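Local structure of cell envelope-related transcriptional attenuator domain-containing protein (Eubacterium siraeum, 4OBM) at residues K96-T101 and T202-S207; N114-V119 and K138-F143. The protein is of unknown function but probably acts in cell-envelope assembly, perhaps attaching glycopolymers to the cell wall as LytR-CpsA-Psr proteins do. One frame throughout, in Å; residues are numbered along the deposited sequence.

How the contacts relate
Contact 1 closes the edge of the six-stranded mixed sheet, where strand 94-100 meets the short outermost strand 201-202 and the loop after it. Contact 2 is a separate two-stranded antiparallel sheet, 115-119 with 141-143, packed against helices 145-152 and 164-181. Along the chain it is nested inside the loop that contact 1 closes. The two do not touch: their centres lie 29 Å apart and their nearest atoms about 13 Å apart. Two glycol molecules, probably from the crystallisation liquor, lie near contact 1, a tetraethylene glycol about 4 Å from the side chain of Lys96 and a pentaethylene glycol about 5 Å from that of Ile98.

Contact 1. Residues K96-T101 and T202-S207; sequences KYIRFT and TNIEQS
Asn203 grips strand 94-100 through both its side chain and its backbone. Asn203 OD1 accepts the backbone N-H of Tyr97 at 2.9 Å, in the plane of the amide carbonyl and with 157° at the hydrogen. The same oxygen lies 3.3 Å above the Tyr97 ring plane, offset toward the rim, so the amide, tilted only 23° from the ring, stacks on one ring face. Asn203 CG reaches this place from the crowded position between its own N and carbonyl carbon (chi1 63°), and Tyr97 CG occupies the equivalent crowded position. Lys96, bent at chi2, runs obliquely across the amide and puts NZ 2.8 Å from Asn203 O, above that carbonyl plane.

Thr202 supplies the next bond. With its hydroxyl anti to the backbone N, Thr202 OG1 donates to Tyr97 O at 2.7 Å and accepts from Ile204 N at 3.1 Å, the latter forming an ST turn. On the face that carries Ile98 and Thr202, an antiparallel non-hydrogen-bonded pair, Ile204 CD1 packs 3.8 Å from Ile98 CG1, while Ile204 CG1 rests on Lys96 CB.

Further out, with OD1 bonded to Tyr97 N, the bond from Asn203 ND2 to Asn95 O sets which way round the amide lies, and the backbone of Arg99 is hydrogen-bonded to that of Asn201. Ile98 also packs on Ile196 of helix 186-199.

Side-chain oxygens of Thr202 and Asn203 thus bond both the carbonyl and the N-H of Tyr97, continuing the strand edge's polar pairing where the chain leaves strand 201-202 for helix 206-210.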
loop_
_atom_site.group_PDB
_atom_site.type_symbol
_atom_site.label_atom_id
_atom_site.label_comp_id
_atom_site.label_asym_id
_atom_site.label_seq_id
_atom_site.Cartn_x
_atom_site.Cartn_y
_atom_site.Cartn_z
ATOM N N LYS A 96 0.157 -8.610 9.060
ATOM C CA LYS A 96 -0.644 -7.458 9.438
ATOM C C LYS A 96 -1.350 -6.832 8.262
ATOM O O LYS A 96 -0.879 -6.863 7.114
ATOM C CB LYS A 96 0.188 -6.407 10.191
ATOM C CG LYS A 96 0.796 -6.887 11.518
ATOM C CD LYS A 96 -0.217 -7.569 12.462
ATOM C CE LYS A 96 0.462 -8.053 13.722
ATOM N NZ LYS A 96 -0.518 -8.440 14.760
ATOM N N TYR A 97 -2.536 -6.308 8.550
ATOM C CA TYR A 97 -3.355 -5.678 7.523
ATOM C C TYR A 97 -4.121 -4.498 8.081
ATOM O O TYR A 97 -4.330 -4.427 9.294
ATOM C CB TYR A 97 -4.344 -6.703 6.919
ATOM C CG TYR A 97 -5.338 -7.265 7.911
ATOM C CD1 TYR A 97 -6.518 -6.585 8.214
ATOM C CD2 TYR A 97 -5.125 -8.503 8.511
ATOM C CE1 TYR A 97 -7.414 -7.079 9.156
ATOM C CE2 TYR A 97 -6.032 -9.026 9.426
ATOM C CZ TYR A 97 -7.182 -8.316 9.738
ATOM O OH TYR A 97 -8.068 -8.844 10.646
ATOM N N ILE A 98 -4.596 -3.612 7.184
ATOM C CA ILE A 98 -5.496 -2.504 7.507
ATOM C C ILE A 98 -6.627 -2.506 6.477
ATOM O O ILE A 98 -6.360 -2.350 5.289
ATOM C CB ILE A 98 -4.836 -1.079 7.593
ATOM C CG1 ILE A 98 -3.591 -1.041 8.515
ATOM C CG2 ILE A 98 -5.895 -0.011 8.017
ATOM C CD1 ILE A 98 -2.709 0.164 8.274
ATOM N N ARG A 99 -7.869 -2.664 6.909
ATOM C CA ARG A 99 -8.975 -2.531 5.966
ATOM C C ARG A 99 -9.587 -1.178 6.196
ATOM O O ARG A 99 -10.166 -0.927 7.259
ATOM C CB ARG A 99 -10.030 -3.652 6.074
ATOM C CG ARG A 99 -11.256 -3.363 5.185
ATOM C CD ARG A 99 -12.442 -4.243 5.509
ATOM N NE ARG A 99 -12.095 -5.637 5.276
ATOM C CZ ARG A 99 -12.952 -6.642 5.250
ATOM N NH1 ARG A 99 -14.253 -6.421 5.433
ATOM N NH2 ARG A 99 -12.524 -7.873 5.038
ATOM N N PHE A 100 -9.414 -0.291 5.216
ATOM C CA PHE A 100 -9.976 1.050 5.256
ATOM C C PHE A 100 -11.378 1.023 4.721
ATOM O O PHE A 100 -11.732 0.099 3.999
ATOM C CB PHE A 100 -9.132 2.019 4.397
ATOM C CG PHE A 100 -7.773 2.351 4.955
ATOM C CD1 PHE A 100 -7.629 3.309 5.956
ATOM C CD2 PHE A 100 -6.629 1.735 4.455
ATOM C CE1 PHE A 100 -6.372 3.608 6.480
ATOM C CE2 PHE A 100 -5.369 2.043 4.975
ATOM C CZ PHE A 100 -5.249 2.980 5.979
ATOM N N THR A 101 -12.164 2.054 5.041
ATOM C CA THR A 101 -13.472 2.277 4.435
ATOM C C THR A 101 -13.386 3.628 3.721
ATOM O O THR A 101 -12.377 4.338 3.883
ATOM C CB THR A 101 -14.592 2.235 5.464
ATOM O OG1 THR A 101 -14.410 3.360 6.325
ATOM C CG2 THR A 101 -14.655 0.892 6.244
ATOM N N THR A 202 -8.220 -3.423 11.773
ATOM C CA THR A 202 -6.814 -3.824 11.659
ATOM C C THR A 202 -6.413 -4.825 12.749
ATOM O O THR A 202 -7.079 -4.906 13.777
ATOM C CB THR A 202 -5.895 -2.553 11.674
ATOM O OG1 THR A 202 -4.536 -2.940 11.505
ATOM C CG2 THR A 202 -6.040 -1.701 12.946
ATOM N N ASN A 203 -5.305 -5.568 12.525
ATOM C CA ASN A 203 -4.773 -6.480 13.535
ATOM C C ASN A 203 -3.407 -5.953 13.992
ATOM O O ASN A 203 -2.637 -6.676 14.634
ATOM C CB ASN A 203 -4.693 -7.922 13.017
ATOM C CG ASN A 203 -3.758 -8.106 11.857
ATOM O OD1 ASN A 203 -3.468 -7.172 11.107
ATOM N ND2 ASN A 203 -3.280 -9.321 11.674
ATOM N N ILE A 204 -3.110 -4.679 13.639
ATOM C CA ILE A 204 -1.887 -3.981 14.046
ATOM C C ILE A 204 -2.084 -3.572 15.505
ATOM O O ILE A 204 -3.036 -2.864 15.839
ATOM C CB ILE A 204 -1.530 -2.771 13.112
ATOM C CG1 ILE A 204 -1.056 -3.251 11.727
ATOM C CG2 ILE A 204 -0.491 -1.817 13.754
ATOM C CD1 ILE A 204 -0.678 -2.155 10.758
ATOM N N GLU A 205 -1.192 -4.026 16.370
ATOM C CA GLU A 205 -1.260 -3.661 17.779
ATOM C C GLU A 205 -0.220 -2.595 18.053
ATOM O O GLU A 205 0.678 -2.387 17.226
ATOM C CB GLU A 205 -1.076 -4.897 18.700
ATOM C CG GLU A 205 -2.184 -5.945 18.617
ATOM C CD GLU A 205 -3.625 -5.462 18.725
ATOM O OE1 GLU A 205 -3.918 -4.584 19.574
ATOM O OE2 GLU A 205 -4.469 -5.977 17.955
ATOM N N GLN A 206 -0.336 -1.915 19.210
ATOM C CA GLN A 206 0.586 -0.866 19.644
ATOM C C GLN A 206 2.038 -1.395 19.724
ATOM O O GLN A 206 2.963 -0.679 19.360
ATOM C CB GLN A 206 0.127 -0.301 21.000
ATOM C CG GLN A 206 0.935 0.882 21.525
ATOM C CD GLN A 206 0.786 2.091 20.649
ATOM O OE1 GLN A 206 -0.327 2.514 20.313
ATOM N NE2 GLN A 206 1.911 2.660 20.255
ATOM N N SER A 207 2.218 -2.660 20.128
ATOM C CA SER A 207 3.534 -3.305 20.233
ATOM C C SER A 207 4.231 -3.417 18.854
ATOM O O SER A 207 5.452 -3.301 18.792
ATOM C CB SER A 207 3.400 -4.681 20.880
ATOM O OG SER A 207 2.448 -5.488 20.207
#

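Contact 2. Residues N114-V119 and K138-F143; sequences NTTLTV and KGTQIF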
loop_
_atom_site.group_PDB
_atom_site.type_symbol
_atom_site.label_atom_id
_atom_site.label_comp_id
_atom_site.label_asym_id
_atom_site.label_seq_id
_atom_site.Cartn_x
_atom_site.Cartn_y
_atom_site.Cartn_z
ATOM N N ASN A 114 -2.628 17.247 2.446
ATOM C CA ASN A 114 -2.958 17.248 1.022
ATOM C C ASN A 114 -1.827 16.684 0.154
ATOM O O ASN A 114 -0.670 16.721 0.552
ATOM C CB ASN A 114 -3.231 18.669 0.570
ATOM C CG ASN A 114 -4.357 19.384 1.269
ATOM O OD1 ASN A 114 -5.369 18.792 1.664
ATOM N ND2 ASN A 114 -4.222 20.695 1.384
ATOM N N THR A 115 -2.157 16.212 -1.056
ATOM C CA THR A 115 -1.151 15.721 -1.997
ATOM C C THR A 115 -1.265 16.503 -3.316
ATOM O O THR A 115 -2.376 16.765 -3.796
ATOM C CB THR A 115 -1.277 14.195 -2.201
ATOM O OG1 THR A 115 -1.364 13.554 -0.929
ATOM C CG2 THR A 115 -0.092 13.610 -2.947
ATOM N N THR A 116 -0.113 16.875 -3.885
ATOM C CA THR A 116 -0.016 17.582 -5.162
ATOM C C THR A 116 0.235 16.534 -6.261
ATOM O O THR A 116 1.226 15.809 -6.208
ATOM C CB THR A 116 1.047 18.676 -5.087
ATOM O OG1 THR A 116 0.561 19.700 -4.226
ATOM C CG2 THR A 116 1.369 19.269 -6.436
ATOM N N LEU A 117 -0.688 16.435 -7.224
ATOM C CA LEU A 117 -0.620 15.441 -8.306
ATOM C C LEU A 117 -0.805 16.068 -9.667
ATOM O O LEU A 117 -1.615 16.988 -9.823
ATOM C CB LEU A 117 -1.693 14.340 -8.124
ATOM C CG LEU A 117 -1.819 13.690 -6.740
ATOM C CD1 LEU A 117 -3.187 13.052 -6.561
ATOM C CD2 LEU A 117 -0.693 12.696 -6.498
ATOM N N THR A 118 -0.105 15.515 -10.666
ATOM C CA THR A 118 -0.229 15.939 -12.058
ATOM C C THR A 118 -1.230 15.008 -12.749
ATOM O O THR A 118 -0.933 13.832 -12.971
ATOM C CB THR A 118 1.144 15.971 -12.757
ATOM O OG1 THR A 118 1.986 16.882 -12.057
ATOM C CG2 THR A 118 1.045 16.402 -14.224
ATOM N N VAL A 119 -2.416 15.543 -13.084
ATOM C CA VAL A 119 -3.454 14.817 -13.820
ATOM C C VAL A 119 -3.071 14.908 -15.325
ATOM O O VAL A 119 -2.949 16.023 -15.857
ATOM C CB VAL A 119 -4.882 15.328 -13.490
ATOM C CG1 VAL A 119 -5.939 14.559 -14.276
ATOM C CG2 VAL A 119 -5.166 15.217 -11.991
ATOM N N LYS A 138 -7.232 18.552 -15.772
ATOM C CA LYS A 138 -5.850 18.262 -16.141
ATOM C C LYS A 138 -4.940 19.249 -15.405
ATOM O O LYS A 138 -5.370 20.380 -15.130
ATOM C CB LYS A 138 -5.708 18.400 -17.681
ATOM C CG LYS A 138 -4.304 18.149 -18.240
ATOM C CD LYS A 138 -4.206 18.400 -19.737
ATOM C CE LYS A 138 -2.756 18.311 -20.149
ATOM N NZ LYS A 138 -2.586 18.302 -21.622
ATOM N N GLY A 139 -3.710 18.825 -15.104
ATOM C CA GLY A 139 -2.711 19.687 -14.480
ATOM C C GLY A 139 -2.248 19.308 -13.093
ATOM O O GLY A 139 -2.824 18.426 -12.449
ATOM N N THR A 140 -1.182 19.992 -12.632
ATOM C CA THR A 140 -0.573 19.814 -11.317
ATOM C C THR A 140 -1.453 20.582 -10.336
ATOM O O THR A 140 -1.646 21.784 -10.485
ATOM C CB THR A 140 0.905 20.228 -11.348
ATOM O OG1 THR A 140 1.525 19.533 -12.413
ATOM C CG2 THR A 140 1.635 19.868 -10.077
ATOM N N GLN A 141 -2.062 19.862 -9.401
ATOM C CA GLN A 141 -3.060 20.419 -8.492
ATOM C C GLN A 141 -2.944 19.880 -7.073
ATOM O O GLN A 141 -2.473 18.756 -6.889
ATOM C CB GLN A 141 -4.474 20.087 -9.022
ATOM C CG GLN A 141 -4.830 20.663 -10.390
ATOM C CD GLN A 141 -5.919 19.855 -11.052
ATOM O OE1 GLN A 141 -7.102 20.193 -10.978
ATOM N NE2 GLN A 141 -5.546 18.764 -11.703
ATOM N N ILE A 142 -3.461 20.653 -6.083
ATOM C CA ILE A 142 -3.451 20.319 -4.654
ATOM C C ILE A 142 -4.737 19.604 -4.328
ATOM O O ILE A 142 -5.807 20.207 -4.395
ATOM C CB ILE A 142 -3.225 21.566 -3.733
ATOM C CG1 ILE A 142 -1.892 22.287 -4.062
ATOM C CG2 ILE A 142 -3.256 21.151 -2.245
ATOM C CD1 ILE A 142 -1.875 23.805 -3.761
ATOM N N PHE A 143 -4.637 18.324 -3.958
ATOM C CA PHE A 143 -5.815 17.505 -3.685
ATOM C C PHE A 143 -6.147 17.425 -2.204
ATOM O O PHE A 143 -5.316 16.977 -1.420
ATOM C CB PHE A 143 -5.623 16.080 -4.247
ATOM C CG PHE A 143 -5.851 15.921 -5.733
ATOM C CD1 PHE A 143 -4.922 16.403 -6.655
ATOM C CD2 PHE A 143 -6.967 15.240 -6.214
ATOM C CE1 PHE A 143 -5.137 16.262 -8.029
ATOM C CE2 PHE A 143 -7.175 15.089 -7.594
ATOM C CZ PHE A 143 -6.261 15.608 -8.490
#
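Strands 115-119 and 141-143 pair antiparallel, their segment axes 132° apart, and the pairing continues through Thr140 to Gly139, with bonds from Val119 N to Gly139 O and from Gly139 N to Val119 O, both 3.0 Å. Gly139 O also accepts Gln141 NE2 at 2.8 Å, so two donors hold it; the amide that donates rests against Val119 CG2.

On the face bearing Leu117, Val119 and Phe143, the side chains of Leu117 and Phe143 cross at about a right angle. Leu117 CD1 sits over one face of the Phe143 ring, 4.0 Å from the centroid and 18° off the normal, a CH-pi contact. Val119 CG2 meets the ring edge instead, 3.7 Å from Phe143 CZ. The Phe143 ring also meets that of Tyr151 in helix 145-152, a helix that Leu117 and Val119 touch as well. An alanine in place of Phe143 removes the ring on which Leu117 CD1 and Val119 CG2 rest and would probably loosen the packing against Tyr151.

On the other face Thr118 OG1 and Thr140 OG1 share a hydrogen bond of 2.7 Å; the methyls of Thr116 and Thr140 meet, and Ile142 CG1 lies beside Thr116 OG1. The antiparallel pair is therefore two-sided, largely apolar around Leu117, Val119 and Phe143 toward the helices and hydroxyl-rich on the more exposed side.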